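PDB 3FGY: SnoaL-like domain-containing protein from Burkholderia xenovorans LB400, which is of unknown function but adopts the NTF2-like fold, a cone-shaped alpha+beta domain whose relatives often bind or convert small molecules in its cavity. Local coordinates for residues E35-G40 with A45-G50; Q9-F14 with E80-V85. One frame throughout, in Å; residues are numbered along the deposited sequence.

Contact 1 of 2, residues E35-G40 with A45-G50; sequences EWIIPG and AGTHRG
Trp36 and His48 face each other as a hydrogen-bonded pair in an antiparallel hairpin: Trp36 N donates a hydrogen bond to His48 O (2.9 Å), and His48 N donates one to Trp36 O. Two residues on from Trp36, and two back from His48, Ile38 and Gly46 repeat the exchange. Trp36 O also receives the CA-H of Thr47, and the imidazole turns its edge to it, His48 CD2 lying 3.4 Å from Trp36 O. On that same side of the sheet, Ile38 CD1 lies obliquely near the ring, 4.1 Å from His48 NE2, while NE2 itself is hydrogen-bonded to Leu44 O, a tie that helps fix the ring's rotation. The indole CG stands anti to the backbone N (chi1 -175°), and the ring leads away from the hairpin partner to Leu54 and Leu57 of helix 50-64, with NE1 hydrogen-bonded to Glu119.

The other side carries Glu35, Ile37, Thr47 and Arg49. Ile37 and Thr47 run side by side, Ile37 CG1 resting 3.6 Å from Thr47 OG1, while the Thr47 methyl CG2 lies on one face of the Arg49 guanidinium, toward its rim. In one of the two conformers of Glu35, Glu35 CG meets Thr47 CG2 at 3.7 Å and a water links Glu35 OE2 (2.8 Å) to Arg49 NH2, a doubtful bridge; Glu35 and Arg49 make no direct salt bridge there. Past the strands, Ala45 CB sits 3.3 Å from Gly40 O, close to the turn.

Strand 34-38 pairs on its other edge with strand 113-120, making this the beta hairpin at one border of the curved NTF2-like sheet, with helix 50-64 packed on its Trp36 side.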
loop_
_atom_site.group_PDB
_atom_site.type_symbol
_atom_site.label_atom_id
_atom_site.label_comp_id
_atom_site.label_asym_id
_atom_site.label_seq_id
_atom_site.Cartn_x
_atom_site.Cartn_y
_atom_site.Cartn_z
ATOM N N GLU A 35 13.559 -8.648 -7.011
ATOM C CA GLU A 35 12.274 -9.308 -6.885
ATOM C C GLU A 35 11.196 -8.229 -6.931
ATOM O O GLU A 35 11.299 -7.277 -6.169
ATOM C CB GLU A 35 12.243 -9.968 -5.512
ATOM C CG GLU A 35 10.974 -10.649 -5.147
ATOM C CD GLU A 35 11.032 -11.153 -3.730
ATOM O OE1 GLU A 35 10.776 -10.355 -2.795
ATOM O OE2 GLU A 35 11.348 -12.339 -3.557
ATOM N N TRP A 36 10.199 -8.370 -7.806
ATOM C CA TRP A 36 9.102 -7.408 -7.901
ATOM C C TRP A 36 7.796 -8.172 -7.820
ATOM O O TRP A 36 7.424 -8.943 -8.729
ATOM C CB TRP A 36 9.229 -6.625 -9.210
ATOM C CG TRP A 36 8.287 -5.489 -9.484
ATOM C CD1 TRP A 36 7.030 -5.269 -8.954
ATOM C CD2 TRP A 36 8.515 -4.429 -10.413
ATOM N NE1 TRP A 36 6.482 -4.112 -9.498
ATOM C CE2 TRP A 36 7.360 -3.592 -10.398
ATOM C CE3 TRP A 36 9.576 -4.102 -11.258
ATOM C CZ2 TRP A 36 7.263 -2.470 -11.188
ATOM C CZ3 TRP A 36 9.482 -2.989 -12.015
ATOM C CH2 TRP A 36 8.334 -2.190 -12.000
ATOM N N ILE A 37 7.089 -7.930 -6.721
ATOM C CA ILE A 37 5.867 -8.652 -6.388
ATOM C C ILE A 37 4.646 -7.802 -6.702
ATOM O O ILE A 37 4.529 -6.662 -6.224
ATOM C CB ILE A 37 5.859 -9.059 -4.889
ATOM C CG1 ILE A 37 7.091 -9.918 -4.515
ATOM C CG2 ILE A 37 4.550 -9.744 -4.527
ATOM C CD1 ILE A 37 7.198 -10.224 -3.025
ATOM N N ILE A 38 3.727 -8.356 -7.484
ATOM C CA ILE A 38 2.519 -7.687 -7.905
ATOM C C ILE A 38 1.343 -8.576 -7.499
ATOM O O ILE A 38 1.244 -9.713 -7.939
ATOM C CB ILE A 38 2.539 -7.427 -9.425
ATOM C CG1 ILE A 38 3.769 -6.577 -9.798
ATOM C CG2 ILE A 38 1.216 -6.751 -9.846
ATOM C CD1 ILE A 38 3.772 -6.167 -11.278
ATOM N N PRO A 39 0.459 -8.058 -6.621
ATOM C CA PRO A 39 -0.644 -8.887 -6.157
ATOM C C PRO A 39 -1.827 -8.917 -7.125
ATOM O O PRO A 39 -1.842 -8.187 -8.141
ATOM C CB PRO A 39 -1.064 -8.195 -4.858
ATOM C CG PRO A 39 -0.877 -6.764 -5.125
ATOM C CD PRO A 39 0.382 -6.703 -6.029
ATOM N N GLY A 40 -2.816 -9.743 -6.782
ATOM C CA GLY A 40 -4.087 -9.805 -7.477
ATOM C C GLY A 40 -4.179 -10.886 -8.555
ATOM O O GLY A 40 -3.381 -11.827 -8.584
ATOM N N ALA A 45 0.173 -9.783 -12.525
ATOM C CA ALA A 45 0.316 -10.371 -11.190
ATOM C C ALA A 45 1.381 -11.453 -11.155
ATOM O O ALA A 45 1.549 -12.222 -12.109
ATOM C CB ALA A 45 -1.008 -10.950 -10.690
ATOM N N GLY A 46 2.097 -11.509 -10.036
ATOM C CA GLY A 46 3.070 -12.541 -9.782
ATOM C C GLY A 46 4.313 -11.923 -9.208
ATOM O O GLY A 46 4.366 -10.715 -8.995
ATOM N N THR A 47 5.309 -12.770 -8.986
ATOM C CA THR A 47 6.636 -12.333 -8.584
ATOM C C THR A 47 7.600 -12.465 -9.763
ATOM O O THR A 47 7.848 -13.548 -10.282
ATOM C CB THR A 47 7.122 -13.125 -7.354
ATOM O OG1 THR A 47 6.215 -12.903 -6.278
ATOM C CG2 THR A 47 8.522 -12.710 -6.920
ATOM N N HIS A 48 8.136 -11.324 -10.166
ATOM C CA HIS A 48 9.048 -11.208 -11.290
ATOM C C HIS A 48 10.451 -11.097 -10.721
ATOM O O HIS A 48 10.748 -10.164 -9.990
ATOM C CB HIS A 48 8.655 -9.962 -12.080
ATOM C CG HIS A 48 7.214 -9.954 -12.495
ATOM N ND1 HIS A 48 6.780 -10.425 -13.719
ATOM C CD2 HIS A 48 6.103 -9.591 -11.813
ATOM C CE1 HIS A 48 5.460 -10.307 -13.781
ATOM N NE2 HIS A 48 5.026 -9.800 -12.637
ATOM N N ARG A 49 11.301 -12.061 -11.053
ATOM C CA ARG A 49 12.646 -12.193 -10.470
ATOM C C ARG A 49 13.739 -12.060 -11.510
ATOM O O ARG A 49 13.753 -12.800 -12.492
ATOM C CB ARG A 49 12.842 -13.583 -9.906
ATOM C CG ARG A 49 12.075 -13.890 -8.743
ATOM C CD ARG A 49 12.582 -15.213 -8.155
ATOM N NE ARG A 49 11.652 -15.476 -7.106
ATOM C CZ ARG A 49 10.527 -16.152 -7.261
ATOM N NH1 ARG A 49 10.269 -16.767 -8.398
ATOM N NH2 ARG A 49 9.703 -16.265 -6.233
ATOM N N GLY A 50 14.692 -11.160 -11.267
ATOM C CA GLY A 50 15.854 -11.038 -12.139
ATOM C C GLY A 50 15.646 -10.094 -13.302
ATOM O O GLY A 50 14.532 -9.672 -13.591
HETATM O O HOH W 1 9.825 -14.701 -3.790
#

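Contact 2 of 2, residues Q9-F14 with E80-V85; sequences QIVKDF and ERVLVV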
loop_
_atom_site.group_PDB
_atom_site.type_symbol
_atom_site.label_atom_id
_atom_site.label_comp_id
_atom_site.label_asym_id
_atom_site.label_seq_id
_atom_site.Cartn_x
_atom_site.Cartn_y
_atom_site.Cartn_z
ATOM N N GLN A 9 17.202 8.921 -4.289
ATOM C CA GLN A 9 17.664 9.255 -5.628
ATOM C C GLN A 9 17.763 8.010 -6.521
ATOM O O GLN A 9 17.404 8.069 -7.688
ATOM C CB GLN A 9 19.002 9.975 -5.593
ATOM C CG GLN A 9 19.428 10.513 -6.947
ATOM C CD GLN A 9 18.401 11.475 -7.519
ATOM O OE1 GLN A 9 18.164 12.549 -6.956
ATOM N NE2 GLN A 9 17.763 11.086 -8.622
ATOM N N ILE A 10 18.226 6.894 -5.962
ATOM C CA ILE A 10 18.259 5.603 -6.693
ATOM C C ILE A 10 16.874 5.163 -7.134
ATOM O O ILE A 10 16.679 4.721 -8.265
ATOM C CB ILE A 10 18.871 4.482 -5.835
ATOM C CG1 ILE A 10 20.369 4.721 -5.650
ATOM C CG2 ILE A 10 18.645 3.120 -6.472
ATOM C CD1 ILE A 10 20.963 3.964 -4.488
ATOM N N VAL A 11 15.900 5.284 -6.235
ATOM C CA VAL A 11 14.541 4.927 -6.578
ATOM C C VAL A 11 14.014 5.874 -7.663
ATOM O O VAL A 11 13.411 5.429 -8.635
ATOM C CB VAL A 11 13.636 4.887 -5.337
ATOM C CG1 VAL A 11 12.187 4.729 -5.741
ATOM C CG2 VAL A 11 14.076 3.746 -4.413
ATOM N N LYS A 12 14.268 7.173 -7.516
ATOM C CA LYS A 12 13.946 8.139 -8.576
ATOM C C LYS A 12 14.658 7.803 -9.914
ATOM O O LYS A 12 14.043 7.905 -10.976
ATOM C CB LYS A 12 14.261 9.573 -8.108
ATOM C CG LYS A 12 13.319 10.062 -7.006
ATOM C CD LYS A 12 13.637 11.481 -6.540
ATOM C CE LYS A 12 12.611 11.973 -5.518
ATOM N NZ LYS A 12 13.022 13.251 -4.840
ATOM N N ASP A 13 15.921 7.382 -9.854
ATOM C CA ASP A 13 16.678 6.921 -11.046
ATOM C C ASP A 13 16.065 5.653 -11.661
ATOM O O ASP A 13 16.190 5.415 -12.868
ATOM C CB ASP A 13 18.141 6.609 -10.700
ATOM C CG ASP A 13 18.963 7.847 -10.378
ATOM O OD1 ASP A 13 18.513 8.973 -10.693
ATOM O OD2 ASP A 13 20.059 7.674 -9.799
ATOM N N PHE A 14 15.426 4.839 -10.814
ATOM C CA PHE A 14 14.834 3.557 -11.213
ATOM C C PHE A 14 13.667 3.807 -12.162
ATOM O O PHE A 14 13.650 3.289 -13.288
ATOM C CB PHE A 14 14.399 2.786 -9.956
ATOM C CG PHE A 14 13.762 1.452 -10.230
ATOM C CD1 PHE A 14 14.525 0.362 -10.615
ATOM C CD2 PHE A 14 12.398 1.285 -10.061
ATOM C CE1 PHE A 14 13.916 -0.869 -10.853
ATOM C CE2 PHE A 14 11.796 0.057 -10.290
ATOM C CZ PHE A 14 12.556 -1.008 -10.686
ATOM N N GLU A 80 16.709 1.255 5.019
ATOM C CA GLU A 80 16.942 0.761 3.663
ATOM C C GLU A 80 15.658 0.783 2.830
ATOM O O GLU A 80 15.629 0.285 1.711
ATOM C CB GLU A 80 17.551 -0.652 3.692
ATOM C CG GLU A 80 16.604 -1.788 4.070
ATOM C CD GLU A 80 17.310 -3.136 4.205
ATOM O OE1 GLU A 80 18.537 -3.203 3.991
ATOM O OE2 GLU A 80 16.630 -4.123 4.541
ATOM N N ARG A 81 14.599 1.366 3.375
ATOM C CA ARG A 81 13.286 1.325 2.753
ATOM C C ARG A 81 12.882 2.663 2.144
ATOM O O ARG A 81 13.155 3.703 2.727
ATOM C CB ARG A 81 12.256 0.889 3.798
ATOM C CG ARG A 81 12.595 -0.447 4.462
ATOM C CD ARG A 81 12.133 -1.607 3.614
ATOM N NE ARG A 81 10.716 -1.943 3.825
ATOM C CZ ARG A 81 9.960 -2.588 2.932
ATOM N NH1 ARG A 81 10.427 -2.941 1.747
ATOM N NH2 ARG A 81 8.704 -2.859 3.217
ATOM N N VAL A 82 12.266 2.608 0.963
ATOM C CA VAL A 82 11.647 3.751 0.323
ATOM C C VAL A 82 10.254 3.290 -0.090
ATOM O O VAL A 82 10.110 2.349 -0.858
ATOM C CB VAL A 82 12.447 4.219 -0.929
ATOM C CG1 VAL A 82 11.816 5.433 -1.527
ATOM C CG2 VAL A 82 13.886 4.539 -0.549
ATOM N N LEU A 83 9.233 3.894 0.502
ATOM C CA LEU A 83 7.875 3.632 0.092
ATOM C C LEU A 83 7.427 4.784 -0.781
ATOM O O LEU A 83 7.558 5.961 -0.409
ATOM C CB LEU A 83 6.984 3.437 1.308
ATOM C CG LEU A 83 6.911 1.980 1.765
ATOM C CD1 LEU A 83 8.273 1.366 2.135
ATOM C CD2 LEU A 83 5.863 1.846 2.900
ATOM N N VAL A 84 6.938 4.449 -1.969
ATOM C CA VAL A 84 6.494 5.411 -2.952
ATOM C C VAL A 84 4.965 5.370 -2.981
ATOM O O VAL A 84 4.380 4.308 -3.228
ATOM C CB VAL A 84 7.080 5.118 -4.356
ATOM C CG1 VAL A 84 6.733 6.257 -5.295
ATOM C CG2 VAL A 84 8.622 4.936 -4.283
ATOM N N VAL A 85 4.334 6.514 -2.727
ATOM C CA VAL A 85 2.893 6.627 -2.587
ATOM C C VAL A 85 2.351 7.448 -3.748
ATOM O O VAL A 85 2.785 8.566 -3.965
ATOM C CB VAL A 85 2.506 7.317 -1.256
ATOM C CG1 VAL A 85 0.990 7.310 -1.069
ATOM C CG2 VAL A 85 3.222 6.578 -0.079
#
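Val11 spreads its two methyls between Val82 and Val84, and through them helix 5-20 rests on strand 81-92. The branches divide the work. CG2 of Val11 meets Val82 tip to tip, 3.9 Å from Val82 CB, with both of that residue's methyls at about the same distance, so that it sits over the fork of the valine. The Val11 and Val84 side chains pass each other pointing opposite ways, and the other branch, Val11 CG1, touches Val84 CG2 at 3.9 Å.

With chi1 at 171°, CG1 of Val11 stands opposite the backbone N and CG2 opposite the carbonyl carbon, which is how one methyl serves each strand residue. Val82 holds nearly the same torsion (chi1 -177°), and both its methyls are brought up to Val11 CG2. Val84 is staggered likewise at -172°, but offers CG2 alone. All three residues are buried and their contact is wholly apolar.

On the helix flank turned from the strand, Gln9 NE2 donates to Asp13 OD1 (3.1 Å), one turn on, reaching it from above the carboxylate plane while staying close to its own amide plane. Ile107 and Val109 of strand 98-110 widen the seat of Val11, and Phe75 of strand 65-78 touches Val84. From the opposite side of strand 81-92, Leu83 packs on Leu83 of the second subunit, and Arg81 NE forms a salt bridge with Glu74 of that subunit.

One surface of the sheet thus receives the N-terminal helix while the other joins the dimer partner, an arrangement characteristic of the NTF2-like alpha+beta cone, whose concave sheet wraps around its helices.

Overall arrangement
From the N terminus, the chain runs through helix 5-20, passes helix 23-28, makes the short hairpin of contact 1, follows helix 50-64 and strand 65-78, and only then enters strand 81-92. Contact 2 therefore closes a long loop, with 65 residues between its segments, and contact 1, with four residues between its segments, is nested inside it. The two centres lie about 17 Å apart, yet the contacts meet directly: Trp36 CZ3 packs 3.9 Å from Phe14 CZ. Both reach the same mixed sheet, contact 1 at its border strand 46-49 and contact 2 farther across, so helix 5-20 bridges the two regions.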